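Local coordinates for protein NtrC family transcriptional regulator (Clostridium acetobutylicum ATCC 824, PDB 2Q5C) that probably acts as a DNA-binding, ATP-dependent transcriptional regulator of the NtrC type, represented here by its N-terminal PrpR_N-type region, at residues A[129-132]-A[133-137]; A[154-158]-A[159-163]. All blocks are in the same frame, centred on the assembly; numbering follows the deposited sequence.

Interaction 1 of 2, residues A[129-132]-A[133-137]; sequences DEIT and TLISK. With SO4 (sulfate ion), chain E.
The first turn of helix 131-140 is built where Glu-130, Ile-131 and Thr-132 offer their carbonyls to the next turn. Leu-134 N binds Glu-130 O at 2.9 Å and Ile-135 N binds Ile-131 O at 3.0 Å. Ser-136 N reaches Thr-132 O at 3.1 Å, and the same oxygen also receives Gln-159 NE2 from the neighbouring helix end. One water bridges the residues leading into the helix: it donates to Asp-129 O (2.6 Å), accepts from Thr-133 N (2.9 Å), and hydrogen-bonds Thr-132 OG1 (2.6 Å). OG1 can meet it because chi1 of 54° tucks the hydroxyl between the backbone N and the carbonyl carbon. The water thus satisfies an amide of the first turn and ties it back to Asp-129. Among the apolar groups, Ile-131 CG2 lies 4.5 Å from Ile-135 CG1, one turn on, while Ile-131 and Leu-134 pack on Phe-125 of strand 119-125. Ahead of the turn, Asp-129 N donates to sulfate O3 at 2.9 Å; this ion, probably from the crystallisation liquor, is also held by Tyr-64. The i to i+4 bonding, with Ile-131, Leu-134 and Ile-135 packed against the sheet or helix 150-158, is that of an amphipathic helix flanking a parallel sheet.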
loop_
_atom_site.group_PDB
_atom_site.type_symbol
_atom_site.label_atom_id
_atom_site.label_comp_id
_atom_site.label_asym_id
_atom_site.label_seq_id
_atom_site.Cartn_x
_atom_site.Cartn_y
_atom_site.Cartn_z
ATOM N N ASP A 129 -2.666 12.801 8.194
ATOM C CA ASP A 129 -2.855 13.474 9.477
ATOM C C ASP A 129 -4.013 12.929 10.326
ATOM O O ASP A 129 -4.159 13.314 11.490
ATOM C CB ASP A 129 -2.995 14.980 9.264
ATOM C CG ASP A 129 -1.686 15.632 8.839
ATOM O OD1 ASP A 129 -0.589 15.051 9.079
ATOM O OD2 ASP A 129 -1.767 16.751 8.270
ATOM N N GLU A 130 -4.797 12.022 9.757
ATOM C CA GLU A 130 -5.944 11.425 10.451
ATOM C C GLU A 130 -5.557 10.144 11.179
ATOM O O GLU A 130 -6.328 9.633 12.013
ATOM C CB GLU A 130 -7.072 11.136 9.475
ATOM C CG GLU A 130 -7.760 12.417 9.003
ATOM C CD GLU A 130 -8.739 12.223 7.877
ATOM O OE1 GLU A 130 -9.009 11.078 7.469
ATOM O OE2 GLU A 130 -9.252 13.250 7.370
ATOM N N ILE A 131 -4.395 9.598 10.864
ATOM C CA ILE A 131 -4.072 8.221 11.301
ATOM C C ILE A 131 -4.012 8.036 12.811
ATOM O O ILE A 131 -4.650 7.126 13.353
ATOM C CB ILE A 131 -2.819 7.662 10.590
ATOM C CG1 ILE A 131 -3.134 7.485 9.104
ATOM C CG2 ILE A 131 -2.378 6.310 11.230
ATOM C CD1 ILE A 131 -1.904 7.169 8.203
ATOM N N THR A 132 -3.302 8.911 13.508
ATOM C CA THR A 132 -3.140 8.750 14.959
ATOM C C THR A 132 -4.497 8.845 15.642
ATOM O O THR A 132 -4.798 8.057 16.548
ATOM C CB THR A 132 -2.168 9.769 15.551
ATOM O OG1 THR A 132 -2.586 11.084 15.172
ATOM C CG2 THR A 132 -0.754 9.511 15.030
ATOM N N THR A 133 -5.338 9.765 15.188
ATOM C CA THR A 133 -6.674 9.947 15.790
ATOM C C THR A 133 -7.556 8.738 15.521
ATOM O O THR A 133 -8.304 8.271 16.386
ATOM C CB THR A 133 -7.360 11.217 15.228
ATOM O OG1 THR A 133 -6.543 12.345 15.529
ATOM C CG2 THR A 133 -8.766 11.415 15.812
ATOM N N LEU A 134 -7.497 8.222 14.303
ATOM C CA LEU A 134 -8.262 7.062 13.955
ATOM C C LEU A 134 -7.905 5.839 14.788
ATOM O O LEU A 134 -8.799 5.077 15.176
ATOM C CB LEU A 134 -8.073 6.788 12.466
ATOM C CG LEU A 134 -9.123 5.864 11.895
ATOM C CD1 LEU A 134 -10.535 6.427 12.144
ATOM C CD2 LEU A 134 -8.866 5.712 10.396
ATOM N N ILE A 135 -6.624 5.633 15.053
ATOM C CA ILE A 135 -6.155 4.538 15.927
ATOM C C ILE A 135 -6.710 4.728 17.344
ATOM O O ILE A 135 -7.222 3.782 17.948
ATOM C CB ILE A 135 -4.606 4.355 15.878
ATOM C CG1 ILE A 135 -4.195 3.830 14.476
ATOM C CG2 ILE A 135 -4.090 3.424 16.980
ATOM C CD1 ILE A 135 -4.883 2.515 14.068
ATOM N N SER A 136 -6.670 5.959 17.845
ATOM C CA SER A 136 -7.329 6.230 19.136
ATOM C C SER A 136 -8.796 5.892 19.114
ATOM O O SER A 136 -9.321 5.331 20.086
ATOM C CB SER A 136 -7.148 7.696 19.525
ATOM O OG SER A 136 -5.794 7.926 19.879
ATOM N N LYS A 137 -9.483 6.212 18.029
ATOM C CA LYS A 137 -10.885 5.863 17.913
ATOM C C LYS A 137 -11.078 4.358 18.028
ATOM O O LYS A 137 -11.981 3.891 18.697
ATOM C CB LYS A 137 -11.498 6.397 16.603
ATOM C CG LYS A 137 -12.985 6.338 16.617
ATOM C CD LYS A 137 -13.572 6.916 15.345
ATOM C CE LYS A 137 -15.052 6.927 15.435
ATOM N NZ LYS A 137 -15.648 7.543 14.207
HETATM S S SO4 E . -1.689 15.602 5.045
HETATM O O1 SO4 E . -2.414 16.824 5.391
HETATM O O2 SO4 E . -0.242 15.814 5.049
HETATM O O3 SO4 E . -2.035 14.615 6.064
HETATM O O4 SO4 E . -2.102 15.181 3.710
HETATM O O HOH W 1 -4.489 12.185 13.797
#

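Interaction 2 of 2, residues A[154-158]-A[159-163]; sequences DEAIK and QGLYG
Glu-155 and Gln-159, one turn apart at the end of helix 150-158, are joined twice. Between their backbones, Gln-159 N donates to Glu-155 O at 3.0 Å. Between their side chains, Gln-159 NE2 donates to Glu-155 OE2 at 2.8 Å, an almost straight bond (167°). It uses the anti lone pair of OE2, and the oxygen lies close to the plane of the amide, although carboxylate and amide are turned 77° against each other. The glutamate gets there by a bend at chi2 (59°), which brings its end round toward the glutamine. The amide is held at both ends, since NE2 also donates to Thr-132 O and OE1 pairs with Ser-136 OG.

Two further backbone bonds make a Schellman motif. Leu-161 N binds Ala-156 O at 2.8 Å and Gly-160 N binds Ile-157 O at 2.9 Å. Gly-160, with its positive phi, is the C-prime residue that turns the chain back. A CA-H...O contact from Ile-157 CA to Leu-161 O (3.4 Å) adds to the closure.

Apolar packing follows the reversed chain: Ala-156 CB lies 4.2 Å from Leu-161 CB, both side chains also resting on Val-146, and Ile-157 CD1 lies 4.2 Å from Gly-163 CA.

Chemically, the carbonyls of Glu-155, Ala-156 and Ile-157 are taken up by N-H groups of the turn, and the partial positive charge of the Gln-159 amide N-H probably suits the carboxylate.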
loop_
_atom_site.group_PDB
_atom_site.type_symbol
_atom_site.label_atom_id
_atom_site.label_comp_id
_atom_site.label_asym_id
_atom_site.label_seq_id
_atom_site.Cartn_x
_atom_site.Cartn_y
_atom_site.Cartn_z
ATOM N N ASP A 154 1.449 0.097 11.840
ATOM C CA ASP A 154 2.543 0.555 12.708
ATOM C C ASP A 154 2.011 1.451 13.817
ATOM O O ASP A 154 2.424 1.303 14.982
ATOM C CB ASP A 154 3.653 1.266 11.932
ATOM C CG ASP A 154 4.589 0.311 11.226
ATOM O OD1 ASP A 154 4.621 -0.889 11.568
ATOM O OD2 ASP A 154 5.345 0.796 10.340
ATOM N N GLU A 155 1.090 2.356 13.499
ATOM C CA GLU A 155 0.490 3.213 14.529
ATOM C C GLU A 155 -0.357 2.388 15.522
ATOM O O GLU A 155 -0.382 2.674 16.737
ATOM C CB GLU A 155 -0.344 4.342 13.889
ATOM C CG GLU A 155 -0.943 5.373 14.890
ATOM C CD GLU A 155 0.081 6.115 15.753
ATOM O OE1 GLU A 155 1.251 6.264 15.336
ATOM O OE2 GLU A 155 -0.322 6.582 16.847
ATOM N N ALA A 156 -1.069 1.373 15.020
ATOM C CA ALA A 156 -1.838 0.462 15.874
ATOM C C ALA A 156 -0.944 -0.151 16.921
ATOM O O ALA A 156 -1.281 -0.154 18.125
ATOM C CB ALA A 156 -2.493 -0.661 15.023
ATOM N N ILE A 157 0.176 -0.692 16.478
ATOM C CA ILE A 157 1.115 -1.367 17.359
ATOM C C ILE A 157 1.726 -0.353 18.350
ATOM O O ILE A 157 1.865 -0.648 19.546
ATOM C CB ILE A 157 2.172 -2.136 16.541
ATOM C CG1 ILE A 157 1.493 -3.306 15.816
ATOM C CG2 ILE A 157 3.300 -2.660 17.458
ATOM C CD1 ILE A 157 2.292 -3.838 14.600
ATOM N N LYS A 158 2.000 0.857 17.884
ATOM C CA LYS A 158 2.519 1.908 18.779
ATOM C C LYS A 158 1.533 2.199 19.916
ATOM O O LYS A 158 1.957 2.446 21.066
ATOM C CB LYS A 158 2.814 3.184 17.996
ATOM C CG LYS A 158 3.433 4.311 18.845
ATOM C CD LYS A 158 3.712 5.557 18.002
ATOM C CE LYS A 158 4.264 6.681 18.870
ATOM N NZ LYS A 158 4.275 7.971 18.131
ATOM N N GLN A 159 0.237 2.182 19.611
ATOM C CA GLN A 159 -0.800 2.432 20.609
ATOM C C GLN A 159 -1.227 1.135 21.350
ATOM O O GLN A 159 -2.240 1.126 22.053
ATOM C CB GLN A 159 -1.990 3.216 20.012
ATOM C CG GLN A 159 -1.641 4.653 19.471
ATOM C CD GLN A 159 -2.856 5.600 19.228
ATOM O OE1 GLN A 159 -3.853 5.598 19.977
ATOM N NE2 GLN A 159 -2.758 6.436 18.170
ATOM N N GLY A 160 -0.443 0.072 21.190
ATOM C CA GLY A 160 -0.610 -1.174 21.956
ATOM C C GLY A 160 -1.639 -2.146 21.429
ATOM O O GLY A 160 -2.103 -3.042 22.153
ATOM N N LEU A 161 -1.982 -2.007 20.149
ATOM C CA LEU A 161 -2.912 -2.937 19.517
ATOM C C LEU A 161 -2.164 -3.971 18.684
ATOM O O LEU A 161 -0.966 -3.847 18.472
ATOM C CB LEU A 161 -3.904 -2.190 18.627
ATOM C CG LEU A 161 -4.641 -1.022 19.288
ATOM C CD1 LEU A 161 -5.541 -0.371 18.278
ATOM C CD2 LEU A 161 -5.414 -1.483 20.544
ATOM N N TYR A 162 -2.863 -5.014 18.255
ATOM C CA TYR A 162 -2.284 -5.927 17.266
ATOM C C TYR A 162 -2.531 -5.334 15.879
ATOM O O TYR A 162 -3.582 -4.770 15.624
ATOM C CB TYR A 162 -2.952 -7.284 17.334
ATOM C CG TYR A 162 -2.712 -8.075 18.596
ATOM C CD1 TYR A 162 -1.449 -8.534 18.918
ATOM C CD2 TYR A 162 -3.767 -8.381 19.436
ATOM C CE1 TYR A 162 -1.236 -9.280 20.056
ATOM C CE2 TYR A 162 -3.563 -9.128 20.586
ATOM C CZ TYR A 162 -2.291 -9.560 20.880
ATOM O OH TYR A 162 -2.044 -10.323 22.004
ATOM N N GLY A 163 -1.549 -5.505 15.008
ATOM C CA GLY A 163 -1.617 -4.967 13.632
ATOM C C GLY A 163 -1.310 -6.058 12.637
ATOM O O GLY A 163 -0.342 -6.816 12.792
#

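How the interactions relate
Interaction 1 comes first along the chain, in the opening turns of helix 131-140; interaction 2 follows, after strand 145-148, where helix 150-158 gives way to strand 162-165. Their centres are 11 Å apart, and both helices belong to the parallel alpha/beta half of the chain whose sheet runs 119-125, 96-102, 145-148, 162-165. They meet directly through Gln-159. Gln-159 OE1 lies 3.0 Å from Ser-136 OG, a probable hydrogen bond. Gln-159 NE2 lies 3.1 Å from Thr-132 O, another probable one, while Ile-135 CG2 packs 3.4 Å from Gln-159 CD. The side-chain amide at one helix's end is thereby bound to the flank of the preceding helix, joining the two neighbours within the domain.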